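Local atomic coordinates of intimin adherence protein (Escherichia coli O157:H7, PDB entry 3NCX), a protein that probably mediates adhesion of enterohaemorrhagic bacteria to host cells by binding the receptor Tir through its C-terminal lectin-like domain. Residues 10-15 with 41-46; 30-35 with 129-134; 37-42 with 62-67; 54-59 with 68-73; 133-138 with 166-171. The protein carries 1 engineered substitution. All coordinates share one frame; numbering follows the deposited sequence.

Contact 1: residues 10-15 with 41-46; sequences ELKIDN and KASGGD
Lys12 and Ser43 face each other across two antiparallel strands, and their side chains rise from the same face of the sheet. The hydroxyl of Ser43 settles beside the aliphatic root of the lysine, with OG 3.4 Å from Lys12 CB. With chi1 at 67°, OG stands between the backbone N and the carbonyl carbon of its own residue, a position from which it also reaches back to the partner strand: Ser43 OG donates to Lys12 O at 3.1 Å. That carbonyl is gripped twice, because Ser43 N donates to Lys12 O as well, at 2.7 Å. Lys12 N returns a bond to Ser43 O and completes the hydrogen-bonded pair.

On the other face Ile13 and Ala42 form the non-hydrogen-bonded pair. Leu11 joins this apolar side: its CD1 methyl lies 4.4 Å from Ala42 CB. Tyr49 and Trp51 of strand 49-53 touch this side, as do Val87 and Tyr89 of strand 86-91.

Asp14 and Lys41 run side by side and point the same way, yet they meet through carbon, CB to CB at 3.7 Å. Their polar link is in the backbone, where Asp14 N donates to Lys41 O at 2.6 Å. Polar side chains on one face and apolar ones against a second layer of strands are the pattern of a beta sandwich, here an immunoglobulin-like domain edged by the short strand 12-13.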
# COMPACT_ATOMS: atom_id res chain seq x y z
N GLU A 10 -15.66 -25.27 -8.72
CA GLU A 10 -14.58 -24.68 -9.49
C GLU A 10 -13.84 -23.63 -8.67
O GLU A 10 -14.44 -22.88 -7.91
CB GLU A 10 -15.09 -24.09 -10.80
CG GLU A 10 -16.04 -22.91 -10.65
CD GLU A 10 -16.40 -22.29 -11.98
OE1 GLU A 10 -16.47 -23.02 -12.99
OE2 GLU A 10 -16.61 -21.06 -12.02
N LEU A 11 -12.52 -23.60 -8.82
CA LEU A 11 -11.67 -22.65 -8.10
C LEU A 11 -12.07 -21.22 -8.44
O LEU A 11 -12.32 -20.89 -9.60
CB LEU A 11 -10.20 -22.89 -8.45
CG LEU A 11 -9.17 -21.98 -7.79
CD1 LEU A 11 -9.23 -22.10 -6.28
CD2 LEU A 11 -7.78 -22.31 -8.30
N LYS A 12 -12.12 -20.37 -7.42
CA LYS A 12 -12.54 -18.98 -7.59
C LYS A 12 -11.79 -18.06 -6.63
O LYS A 12 -11.78 -18.30 -5.42
CB LYS A 12 -14.05 -18.86 -7.37
CG LYS A 12 -14.57 -17.43 -7.35
CD LYS A 12 -14.72 -16.87 -8.76
CE LYS A 12 -15.00 -15.37 -8.74
NZ LYS A 12 -16.20 -15.03 -7.92
N ILE A 13 -11.17 -17.02 -7.16
CA ILE A 13 -10.53 -16.01 -6.33
C ILE A 13 -11.52 -14.88 -6.00
O ILE A 13 -12.00 -14.19 -6.90
CB ILE A 13 -9.28 -15.41 -6.99
CG1 ILE A 13 -8.14 -16.43 -6.99
CG2 ILE A 13 -8.83 -14.16 -6.25
CD1 ILE A 13 -6.84 -15.90 -7.57
N ASP A 14 -11.82 -14.72 -4.72
CA ASP A 14 -12.77 -13.71 -4.27
C ASP A 14 -12.36 -12.31 -4.71
O ASP A 14 -11.22 -11.90 -4.49
CB ASP A 14 -12.92 -13.76 -2.75
CG ASP A 14 -14.36 -13.95 -2.31
OD1 ASP A 14 -15.09 -12.95 -2.21
OD2 ASP A 14 -14.76 -15.11 -2.06
N ASN A 15 -13.29 -11.59 -5.32
CA ASN A 15 -13.04 -10.21 -5.71
C ASN A 15 -12.97 -9.30 -4.48
O ASN A 15 -12.42 -8.21 -4.53
CB ASN A 15 -14.13 -9.72 -6.67
CG ASN A 15 -13.97 -8.26 -7.03
OD1 ASN A 15 -13.08 -7.90 -7.80
ND2 ASN A 15 -14.83 -7.41 -6.49
N LYS A 41 -8.72 -14.10 -1.13
CA LYS A 41 -9.49 -15.23 -0.65
C LYS A 41 -9.86 -16.18 -1.78
O LYS A 41 -10.66 -15.84 -2.66
CB LYS A 41 -10.77 -14.76 0.05
CG LYS A 41 -11.65 -15.88 0.58
CD LYS A 41 -11.37 -16.18 2.05
CE LYS A 41 -9.94 -16.67 2.26
NZ LYS A 41 -9.61 -16.81 3.70
N ALA A 42 -9.28 -17.38 -1.76
CA ALA A 42 -9.60 -18.40 -2.76
C ALA A 42 -10.71 -19.32 -2.27
O ALA A 42 -10.88 -19.50 -1.07
CB ALA A 42 -8.35 -19.20 -3.12
N SER A 43 -11.46 -19.88 -3.20
CA SER A 43 -12.54 -20.80 -2.87
C SER A 43 -12.62 -21.92 -3.90
O SER A 43 -12.01 -21.83 -4.97
CB SER A 43 -13.88 -20.06 -2.80
OG SER A 43 -14.26 -19.59 -4.08
N GLY A 44 -13.36 -22.97 -3.58
CA GLY A 44 -13.47 -24.12 -4.47
C GLY A 44 -12.21 -24.97 -4.44
O GLY A 44 -11.26 -24.67 -3.70
N GLY A 45 -12.19 -26.03 -5.24
CA GLY A 45 -11.06 -26.93 -5.27
C GLY A 45 -10.99 -27.79 -4.02
O GLY A 45 -12.01 -28.03 -3.38
N ASP A 46 -9.79 -28.24 -3.68
CA ASP A 46 -9.61 -29.09 -2.50
C ASP A 46 -9.11 -28.30 -1.29
O ASP A 46 -8.50 -28.87 -0.38
CB ASP A 46 -8.68 -30.26 -2.80
CG ASP A 46 -7.35 -29.82 -3.37
OD1 ASP A 46 -6.92 -28.68 -3.08
OD2 ASP A 46 -6.73 -30.61 -4.11

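Contact 2: residues 30-35 with 129-134; sequences NIWLQY and DSWGAA
Trp131, the last helical residue of helix 121-131, turns its indole against Ile31, Trp32 and Leu33 where the lectin-like domain meets the immunoglobulin-like one. Strand 32-33 runs parallel to strand 97-103, so the segment 30-35 contributes an outer strand to the sheet beside which this helix ends.

The polar part is a single bond. The indole NE1 of Trp131 donates to Ile31 O at 2.9 Å, with an N-H...O angle of 164°. The acceptor lies close to the ring plane, at the edge of the indole, and the bond satisfies a buried N-H while tying the ring to the strand.

The aromatic part is a CH-pi contact. Leu33 CB sits over one face of the five-membered ring, 4.2 Å from its centroid, and is displaced toward the rim. Ile31 O at the ring edge and Leu33 CB over the face come from residues two apart in the chain, so one short segment both grips the indole and covers it from one side.

Apolar contacts complete the seam. Trp32 CD1 approaches Trp131 CZ2 at 4.2 Å, while beyond the helix end Leu33 CD2 lies 4.4 Å from Ala134 CB. Leu69 of strand 66-69 touches both tryptophans. At the opposite end of the contact, the Ser130 hydroxyl bonds to Asp126 O within the helix and offers Ile31 only van der Waals contact, with Ile31 CD1 3.7 Å from Ser130 OG.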
# COMPACT_ATOMS: atom_id res chain seq x y z
N ASN A 30 -7.90 1.93 -5.13
CA ASN A 30 -7.32 2.52 -6.33
C ASN A 30 -5.99 3.18 -6.03
O ASN A 30 -5.04 3.06 -6.80
CB ASN A 30 -8.29 3.53 -6.94
CG ASN A 30 -7.64 4.35 -8.05
OD1 ASN A 30 -6.68 3.91 -8.68
ND2 ASN A 30 -8.17 5.55 -8.28
N ILE A 31 -5.92 3.88 -4.91
CA ILE A 31 -4.67 4.51 -4.48
C ILE A 31 -3.89 3.56 -3.58
O ILE A 31 -4.46 2.86 -2.74
CB ILE A 31 -4.92 5.85 -3.76
CG1 ILE A 31 -5.87 5.66 -2.58
CG2 ILE A 31 -5.48 6.87 -4.74
CD1 ILE A 31 -6.16 6.94 -1.82
N TRP A 32 -2.57 3.53 -3.76
CA TRP A 32 -1.75 2.55 -3.06
C TRP A 32 -0.81 3.14 -2.02
O TRP A 32 -0.31 4.26 -2.17
CB TRP A 32 -0.92 1.75 -4.07
CG TRP A 32 -1.72 0.83 -4.94
CD1 TRP A 32 -3.08 0.69 -4.95
CD2 TRP A 32 -1.21 -0.07 -5.92
NE1 TRP A 32 -3.45 -0.25 -5.89
CE2 TRP A 32 -2.31 -0.73 -6.50
CE3 TRP A 32 0.07 -0.39 -6.38
CZ2 TRP A 32 -2.17 -1.68 -7.50
CZ3 TRP A 32 0.21 -1.33 -7.37
CH2 TRP A 32 -0.90 -1.97 -7.93
N LEU A 33 -0.60 2.38 -0.95
CA LEU A 33 0.52 2.60 -0.05
C LEU A 33 1.56 1.55 -0.39
O LEU A 33 1.28 0.35 -0.32
CB LEU A 33 0.08 2.43 1.40
CG LEU A 33 1.24 2.23 2.38
CD1 LEU A 33 2.14 3.46 2.39
CD2 LEU A 33 0.73 1.91 3.77
N GLN A 34 2.76 1.98 -0.76
CA GLN A 34 3.81 1.02 -1.09
C GLN A 34 4.04 0.09 0.10
O GLN A 34 4.20 0.54 1.23
CB GLN A 34 5.11 1.72 -1.47
CG GLN A 34 6.18 0.75 -1.97
CD GLN A 34 7.48 1.45 -2.33
OE1 GLN A 34 8.15 1.07 -3.29
NE2 GLN A 34 7.85 2.46 -1.55
N TYR A 35 4.03 -1.21 -0.18
CA TYR A 35 4.25 -2.23 0.85
C TYR A 35 2.99 -2.46 1.69
O TYR A 35 3.05 -3.10 2.73
CB TYR A 35 5.44 -1.87 1.72
CG TYR A 35 6.71 -1.67 0.93
CD1 TYR A 35 7.52 -0.56 1.14
CD2 TYR A 35 7.11 -2.60 -0.03
CE1 TYR A 35 8.68 -0.38 0.42
CE2 TYR A 35 8.27 -2.42 -0.76
CZ TYR A 35 9.05 -1.31 -0.53
OH TYR A 35 10.21 -1.13 -1.25
N ASP A 129 -7.32 6.27 4.91
CA ASP A 129 -8.70 5.80 4.83
C ASP A 129 -8.77 4.48 4.08
O ASP A 129 -9.62 3.64 4.37
CB ASP A 129 -9.59 6.84 4.15
CG ASP A 129 -9.83 8.07 5.01
OD1 ASP A 129 -9.66 7.98 6.24
OD2 ASP A 129 -10.19 9.13 4.44
N SER A 130 -7.89 4.31 3.10
CA SER A 130 -7.91 3.14 2.24
C SER A 130 -7.11 1.97 2.81
O SER A 130 -7.39 0.81 2.51
CB SER A 130 -7.39 3.49 0.84
OG SER A 130 -8.15 4.54 0.26
N TRP A 131 -6.12 2.27 3.64
CA TRP A 131 -5.22 1.24 4.15
C TRP A 131 -5.13 1.19 5.67
O TRP A 131 -5.00 0.12 6.25
CB TRP A 131 -3.82 1.40 3.54
CG TRP A 131 -3.80 1.21 2.05
CD1 TRP A 131 -3.89 2.18 1.09
CD2 TRP A 131 -3.69 -0.04 1.35
NE1 TRP A 131 -3.84 1.62 -0.16
CE2 TRP A 131 -3.72 0.26 -0.03
CE3 TRP A 131 -3.57 -1.37 1.75
CZ2 TRP A 131 -3.63 -0.73 -1.01
CZ3 TRP A 131 -3.47 -2.35 0.78
CH2 TRP A 131 -3.51 -2.03 -0.59
N GLY A 132 -5.19 2.36 6.30
CA GLY A 132 -5.04 2.43 7.75
C GLY A 132 -3.60 2.72 8.14
O GLY A 132 -2.75 2.96 7.29
N ALA A 133 -3.33 2.70 9.44
CA ALA A 133 -2.01 3.02 9.96
C ALA A 133 -0.90 2.27 9.22
O ALA A 133 -0.94 1.05 9.08
CB ALA A 133 -1.94 2.73 11.46
N ALA A 134 0.10 3.02 8.76
CA ALA A 134 1.19 2.46 7.98
C ALA A 134 1.92 1.33 8.71
O ALA A 134 2.35 0.36 8.09
CB ALA A 134 2.17 3.55 7.57

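Contact 3: residues 37-42 with 62-67; sequences QFKLKA and DASGKV
An antiparallel pairing inside the immunoglobulin-like sandwich brings strand 37-43 against the start of strand 66-69, just after a tight turn. Phe38 and Val67 are the hydrogen-bonded pair. Val67 N donates to Phe38 O at 2.7 Å, nearly straight at 170°, and Phe38 N donates in return to Val67 O. Two residues on, Leu40 N reaches Gly65 O.

The same pair carries the apolar core. With chi1 at 59°, Phe38 CG stands between its backbone N and carbonyl carbon, and the ring lies alongside Val67 with one face covered by the valine: Val67 CB is 3.8 Å from the ring centroid. The two valine methyls divide their work. CG1 meets the ring tip, Phe38 CZ, whereas Val67 CG2 packs 3.6 Å from Leu40 CD1.

On the other face Lys39 and Lys66 cross obliquely through their aliphatic parts, Lys39 CD lying 3.7 Å from Lys66 CB. Bends at chi2 and chi3 fold Lys39 back toward the turn, where its NZ makes a weak bond to Ser64 OG at 2.9 Å. The hydroxyl of Ser64 is bonded in turn to Asp62 OD2, which also accepts from Ser64 N in an Asx turn that shapes the chain ahead of Gly65.

Strand 17-19 flanks strand 37-43, with Val17 touching Phe38 and Leu40. Trp51 of strand 49-53 and Tyr89 and Ile91 of strand 86-91 close over the apolar side, while the Gln37 amide bonds to Thr68 further along strand 66-69.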
# COMPACT_ATOMS: atom_id res chain seq x y z
N GLN A 37 -0.56 -4.29 2.37
CA GLN A 37 -0.81 -5.72 2.27
C GLN A 37 -2.28 -6.10 2.34
O GLN A 37 -3.09 -5.41 2.96
CB GLN A 37 -0.02 -6.46 3.36
CG GLN A 37 1.48 -6.22 3.28
CD GLN A 37 2.23 -6.87 4.42
OE1 GLN A 37 1.80 -6.81 5.58
NE2 GLN A 37 3.36 -7.50 4.11
N PHE A 38 -2.63 -7.21 1.69
CA PHE A 38 -4.01 -7.69 1.67
C PHE A 38 -4.09 -9.19 1.38
O PHE A 38 -3.23 -9.76 0.71
CB PHE A 38 -4.83 -6.90 0.64
CG PHE A 38 -4.30 -6.97 -0.76
CD1 PHE A 38 -4.85 -7.85 -1.68
CD2 PHE A 38 -3.25 -6.16 -1.17
CE1 PHE A 38 -4.36 -7.93 -2.97
CE2 PHE A 38 -2.76 -6.22 -2.46
CZ PHE A 38 -3.32 -7.11 -3.36
N LYS A 39 -5.15 -9.81 1.90
CA LYS A 39 -5.33 -11.25 1.77
C LYS A 39 -6.33 -11.60 0.67
O LYS A 39 -7.52 -11.30 0.78
CB LYS A 39 -5.82 -11.85 3.09
CG LYS A 39 -4.99 -11.47 4.30
CD LYS A 39 -3.76 -12.35 4.44
CE LYS A 39 -4.15 -13.78 4.74
NZ LYS A 39 -2.96 -14.63 5.05
N LEU A 40 -5.84 -12.23 -0.40
CA LEU A 40 -6.72 -12.75 -1.44
C LEU A 40 -7.40 -14.02 -0.95
O LEU A 40 -6.75 -14.91 -0.40
CB LEU A 40 -5.93 -13.04 -2.72
CG LEU A 40 -5.44 -11.82 -3.50
CD1 LEU A 40 -4.50 -12.23 -4.61
CD2 LEU A 40 -6.62 -11.03 -4.05
N LYS A 41 -8.72 -14.10 -1.13
CA LYS A 41 -9.49 -15.23 -0.65
C LYS A 41 -9.86 -16.18 -1.78
O LYS A 41 -10.66 -15.84 -2.66
CB LYS A 41 -10.77 -14.76 0.05
CG LYS A 41 -11.65 -15.88 0.58
CD LYS A 41 -11.37 -16.18 2.05
CE LYS A 41 -9.94 -16.67 2.26
NZ LYS A 41 -9.61 -16.81 3.70
N ALA A 42 -9.28 -17.38 -1.76
CA ALA A 42 -9.60 -18.40 -2.76
C ALA A 42 -10.71 -19.32 -2.27
O ALA A 42 -10.88 -19.50 -1.07
CB ALA A 42 -8.35 -19.20 -3.12
N ASP A 62 2.62 -14.42 -0.75
CA ASP A 62 3.14 -15.55 0.02
C ASP A 62 2.23 -16.77 -0.07
O ASP A 62 1.34 -16.84 -0.92
CB ASP A 62 3.38 -15.16 1.48
CG ASP A 62 2.10 -14.80 2.21
OD1 ASP A 62 2.18 -14.06 3.22
OD2 ASP A 62 1.01 -15.24 1.79
N ALA A 63 2.44 -17.73 0.83
CA ALA A 63 1.71 -18.99 0.80
C ALA A 63 0.32 -18.89 1.43
O ALA A 63 -0.51 -19.79 1.27
CB ALA A 63 2.52 -20.09 1.48
N SER A 64 0.07 -17.80 2.15
CA SER A 64 -1.21 -17.62 2.83
C SER A 64 -2.19 -16.79 1.99
O SER A 64 -3.37 -16.68 2.33
CB SER A 64 -1.00 -16.95 4.19
OG SER A 64 -0.44 -15.66 4.04
N GLY A 65 -1.69 -16.23 0.90
CA GLY A 65 -2.51 -15.39 0.04
C GLY A 65 -2.31 -13.92 0.32
O GLY A 65 -2.89 -13.07 -0.35
N LYS A 66 -1.48 -13.61 1.32
CA LYS A 66 -1.16 -12.22 1.63
C LYS A 66 -0.30 -11.64 0.52
O LYS A 66 0.76 -12.17 0.20
CB LYS A 66 -0.42 -12.12 2.97
CG LYS A 66 -0.14 -10.68 3.40
CD LYS A 66 0.94 -10.61 4.46
CE LYS A 66 0.53 -11.33 5.73
NZ LYS A 66 1.61 -11.28 6.76
N VAL A 67 -0.77 -10.54 -0.07
CA VAL A 67 -0.07 -9.89 -1.16
C VAL A 67 0.55 -8.58 -0.70
O VAL A 67 -0.10 -7.77 -0.05
CB VAL A 67 -1.02 -9.61 -2.35
CG1 VAL A 67 -0.28 -8.85 -3.44
CG2 VAL A 67 -1.60 -10.91 -2.88

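Contact 4: residues 54-59 with 68-73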
# COMPACT_ATOMS: atom_id res chain seq x y z
N GLU A 54 3.15 -12.90 -11.42
CA GLU A 54 3.73 -12.84 -12.76
C GLU A 54 4.70 -11.67 -12.89
O GLU A 54 5.28 -11.45 -13.95
CB GLU A 54 2.64 -12.75 -13.82
CG GLU A 54 1.69 -13.94 -13.82
CD GLU A 54 1.04 -14.16 -15.17
OE1 GLU A 54 1.67 -13.81 -16.20
OE2 GLU A 54 -0.09 -14.69 -15.21
N ASN A 55 4.86 -10.91 -11.81
CA ASN A 55 5.78 -9.79 -11.79
C ASN A 55 6.02 -9.27 -10.38
O ASN A 55 5.20 -8.51 -9.84
CB ASN A 55 5.28 -8.66 -12.70
CG ASN A 55 6.37 -7.68 -13.07
OD1 ASN A 55 7.36 -7.54 -12.36
ND2 ASN A 55 6.19 -6.99 -14.19
N THR A 56 7.13 -9.68 -9.78
CA THR A 56 7.47 -9.30 -8.41
C THR A 56 7.75 -7.80 -8.31
O THR A 56 7.53 -7.19 -7.26
CB THR A 56 8.68 -10.08 -7.89
OG1 THR A 56 8.41 -11.49 -7.97
CG2 THR A 56 8.98 -9.71 -6.45
N SER A 57 8.25 -7.22 -9.39
CA SER A 57 8.54 -5.79 -9.43
C SER A 57 7.32 -4.97 -9.02
O SER A 57 7.45 -3.90 -8.44
CB SER A 57 9.01 -5.37 -10.83
OG SER A 57 9.07 -3.96 -10.94
N ILE A 58 6.14 -5.49 -9.34
CA ILE A 58 4.90 -4.79 -9.03
C ILE A 58 4.29 -5.27 -7.72
O ILE A 58 3.84 -4.46 -6.90
CB ILE A 58 3.88 -4.92 -10.17
CG1 ILE A 58 4.41 -4.21 -11.42
CG2 ILE A 58 2.53 -4.34 -9.76
CD1 ILE A 58 3.45 -4.22 -12.58
N ALA A 59 4.27 -6.59 -7.51
CA ALA A 59 3.69 -7.15 -6.30
C ALA A 59 4.20 -8.55 -5.99
O ALA A 59 4.61 -9.29 -6.89
CB ALA A 59 2.17 -7.14 -6.39
N THR A 68 1.82 -8.38 -1.06
CA THR A 68 2.52 -7.14 -0.74
C THR A 68 2.80 -6.34 -2.01
O THR A 68 3.43 -6.83 -2.94
CB THR A 68 3.84 -7.42 0.01
OG1 THR A 68 3.55 -8.04 1.26
CG2 THR A 68 4.59 -6.12 0.25
N LEU A 69 2.33 -5.09 -2.03
CA LEU A 69 2.57 -4.21 -3.16
C LEU A 69 4.01 -3.69 -3.13
O LEU A 69 4.50 -3.27 -2.08
CB LEU A 69 1.58 -3.04 -3.16
CG LEU A 69 0.12 -3.43 -3.40
CD1 LEU A 69 -0.81 -2.26 -3.12
CD2 LEU A 69 -0.06 -3.95 -4.81
N ASN A 70 4.68 -3.73 -4.27
CA ASN A 70 6.08 -3.35 -4.34
C ASN A 70 6.35 -2.22 -5.33
O ASN A 70 7.31 -1.46 -5.17
CB ASN A 70 6.95 -4.56 -4.67
CG ASN A 70 6.83 -5.67 -3.64
OD1 ASN A 70 6.74 -5.40 -2.44
ND2 ASN A 70 6.85 -6.91 -4.10
N GLY A 71 5.52 -2.13 -6.36
CA GLY A 71 5.73 -1.14 -7.41
C GLY A 71 4.48 -0.73 -8.15
O GLY A 71 3.53 -1.51 -8.27
N LYS A 72 4.48 0.50 -8.65
CA LYS A 72 3.35 1.03 -9.40
C LYS A 72 3.21 0.29 -10.73
O LYS A 72 4.11 0.31 -11.57
CB LYS A 72 3.56 2.52 -9.65
CG LYS A 72 2.35 3.26 -10.22
CD LYS A 72 2.73 4.67 -10.64
CE LYS A 72 1.51 5.56 -10.80
NZ LYS A 72 0.58 5.06 -11.83
N GLY A 73 2.06 -0.36 -10.92
CA GLY A 73 1.80 -1.07 -12.16
C GLY A 73 0.74 -2.15 -12.02
O GLY A 73 0.24 -2.41 -10.92
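The backbones of Ala59 and Leu69 approach as an antiparallel non-hydrogen-bonded pair at the open end of the hairpin formed by strands 59-61 and 66-69, after which the chain beyond Leu69 turns around the carbonyl of Ile58. The contact belongs to the immunoglobulin-like sandwich, where the loop before strand 59-61 meets the end of strand 66-69. Ile58 O accepts two backbone amides, Asn70 N and Gly71 N, each at 2.9 Å. Both donors come from the same face of the carbonyl plane, so consecutive residues clasp one oxygen as the strand gives way to a loop.

Asn70 adds a side-chain bond to this grip. Its CG is anti to the carbonyl carbon, chi1 -61°, which carries the amide over toward residues 56 to 59. There Asn70 ND2 donates to Thr56 O at 3.2 Å. The bond is nearly straight, 167°, and lies in the planes of both the amide and the carbonyl, an arrangement that fixes the rotation of the amide.

Ala59 CB rests against Leu69 CD2 at 4.2 Å, on the same face of the sheet, with Val75 of strand 75-81 touching both Ala59 and Ile58. The Ile58 side chain spreads over the main chain of Gly71 and Gly73. Gly73 lies so close to Ile58 CD1 that a beta carbon there would collide with it. The two branches divide, the terminal methyl Ile58 CD1 lying 3.6 Å from Gly73 CA and the branch methyl, Ile58 CG2, facing the carbonyl oxygens of Gly71 and Gly73.

Contact 5: residues 133-138 with 166-171; sequences AANKYS and NLITQY. Engineered in segment 166-171: Tyr171 (natural residue Asn).
Ile168 presses its side chain across Asn135 and Ala134, where two loops of the lectin-like domain come together. Van der Waals contacts are the larger share. Asn135 and Ile168 cross at about a right angle, and the tip of the isoleucine, Ile168 CD1, lies 3.5 Å from Asn135 CB. The CG2 branch turns to the amide end of Asn135, 3.7 Å from Asn135 OD1. In apolar contact, Ala134 CB meets the middle of the same side chain, 4.1 Å from Ile168 CG1, and also borders Leu167.

One hydrogen bond joins the backbones: Ala134 N donates to Leu167 O at 3.2 Å, with the donor above the carbonyl plane. It lies at the start of the short 3-10 segment 134-136.

Within 166-171 the turn is held by backbone bonds from Asn166 to residues 170 and 171 and by side-chain bonds. Asn166 OD1 accepts from Ile168 N at 2.8 Å in an Asx turn, and Thr169 OG1 accepts from Tyr171 N in an ST turn. Tyr171 is an engineered residue.

The loop following helix 121-131 is thereby joined to the connection between strands 161-166 and 172-177. Ile146, just before strand 147-149, touches Ala134 and Ile168, and its backbone N bonds to Asn166 OD1.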
# COMPACT_ATOMS: atom_id res chain seq x y z
N ALA A 133 -3.33 2.70 9.44
CA ALA A 133 -2.01 3.02 9.96
C ALA A 133 -0.90 2.27 9.22
O ALA A 133 -0.94 1.05 9.08
CB ALA A 133 -1.94 2.73 11.46
N ALA A 134 0.10 3.02 8.76
CA ALA A 134 1.19 2.46 7.98
C ALA A 134 1.92 1.33 8.71
O ALA A 134 2.35 0.36 8.09
CB ALA A 134 2.17 3.55 7.57
N ASN A 135 2.06 1.47 10.02
CA ASN A 135 2.82 0.52 10.82
C ASN A 135 2.12 -0.82 11.04
O ASN A 135 2.71 -1.76 11.57
CB ASN A 135 3.25 1.14 12.16
CG ASN A 135 2.07 1.53 13.02
OD1 ASN A 135 2.24 1.89 14.19
ND2 ASN A 135 0.87 1.47 12.46
N LYS A 136 0.86 -0.90 10.63
CA LYS A 136 0.13 -2.17 10.70
C LYS A 136 0.61 -3.11 9.60
O LYS A 136 0.14 -4.25 9.49
CB LYS A 136 -1.38 -1.94 10.60
CG LYS A 136 -2.01 -1.39 11.87
CD LYS A 136 -3.52 -1.36 11.76
CE LYS A 136 -4.17 -1.03 13.09
NZ LYS A 136 -3.79 -2.01 14.15
N TYR A 137 1.54 -2.63 8.78
CA TYR A 137 2.10 -3.43 7.70
C TYR A 137 3.55 -3.80 7.97
O TYR A 137 4.30 -3.02 8.58
CB TYR A 137 1.95 -2.70 6.36
CG TYR A 137 0.51 -2.46 5.98
CD1 TYR A 137 -0.11 -1.25 6.26
CD2 TYR A 137 -0.24 -3.45 5.36
CE1 TYR A 137 -1.44 -1.03 5.93
CE2 TYR A 137 -1.57 -3.24 5.03
CZ TYR A 137 -2.16 -2.03 5.31
OH TYR A 137 -3.48 -1.82 4.97
N SER A 138 3.94 -4.99 7.53
CA SER A 138 5.25 -5.55 7.84
C SER A 138 6.40 -4.56 7.63
O SER A 138 7.29 -4.44 8.47
CB SER A 138 5.49 -6.80 7.00
OG SER A 138 6.82 -7.26 7.14
N ASN A 166 0.78 12.84 9.40
CA ASN A 166 1.35 11.58 9.88
C ASN A 166 0.57 10.37 9.38
O ASN A 166 -0.63 10.24 9.63
CB ASN A 166 1.42 11.58 11.40
CG ASN A 166 2.31 10.48 11.95
OD1 ASN A 166 2.28 9.35 11.48
ND2 ASN A 166 3.11 10.82 12.95
N LEU A 167 1.26 9.47 8.67
CA LEU A 167 0.62 8.32 8.04
C LEU A 167 0.21 7.23 9.04
O LEU A 167 -0.39 6.23 8.65
CB LEU A 167 1.53 7.73 6.97
CG LEU A 167 1.77 8.63 5.76
CD1 LEU A 167 2.83 8.04 4.84
CD2 LEU A 167 0.47 8.87 5.00
N ILE A 168 0.53 7.43 10.31
CA ILE A 168 0.12 6.50 11.35
C ILE A 168 -0.88 7.14 12.31
O ILE A 168 -1.87 6.52 12.69
CB ILE A 168 1.32 6.00 12.18
CG1 ILE A 168 2.23 5.12 11.32
CG2 ILE A 168 0.84 5.23 13.40
CD1 ILE A 168 3.45 4.62 12.07
N THR A 169 -0.62 8.39 12.68
CA THR A 169 -1.40 9.06 13.71
C THR A 169 -2.47 10.00 13.16
O THR A 169 -3.29 10.52 13.91
CB THR A 169 -0.49 9.85 14.67
OG1 THR A 169 0.11 10.94 13.97
CG2 THR A 169 0.60 8.95 15.23
N GLN A 170 -2.45 10.22 11.84
CA GLN A 170 -3.39 11.14 11.19
C GLN A 170 -3.17 12.58 11.65
O GLN A 170 -3.94 13.47 11.30
CB GLN A 170 -4.84 10.74 11.48
CG GLN A 170 -5.19 9.30 11.17
CD GLN A 170 -6.62 8.96 11.55
OE1 GLN A 170 -7.57 9.51 10.98
NE2 GLN A 170 -6.79 8.06 12.51
N TYR A 171 -2.12 12.79 12.43
CA TYR A 171 -1.85 14.10 13.03
C TYR A 171 -1.41 15.13 11.99
O TYR A 171 -0.35 15.01 11.38
CB TYR A 171 -0.79 13.97 14.13
CG TYR A 171 -0.50 15.25 14.87
CD1 TYR A 171 -1.49 15.89 15.61
CD2 TYR A 171 0.76 15.82 14.85
CE1 TYR A 171 -1.23 17.06 16.30
CE2 TYR A 171 1.03 16.99 15.53
CZ TYR A 171 0.03 17.61 16.26
OH TYR A 171 0.30 18.77 16.94

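In the fold
Contacts 1, 3 and 4 belong to one antiparallel sheet of the immunoglobulin-like domain: contacts 1 and 3 share strand 37-43, and contacts 3 and 4 share strand 66-69. Contact 1 is a surface pairing dominated by backbone bonds, contact 3 a buried one with an aromatic centre, and contact 4 a partly buried loop closure around one carbonyl. Contact 2, buried and near the centre of the chain, replaces strand pairing with an indole bond and ring packing. It touches contacts 3, 4 and 5, sharing Ala133 and Ala134 with the last. Contact 5, partly buried, joins two loops of the lectin-like domain by mainly apolar packing.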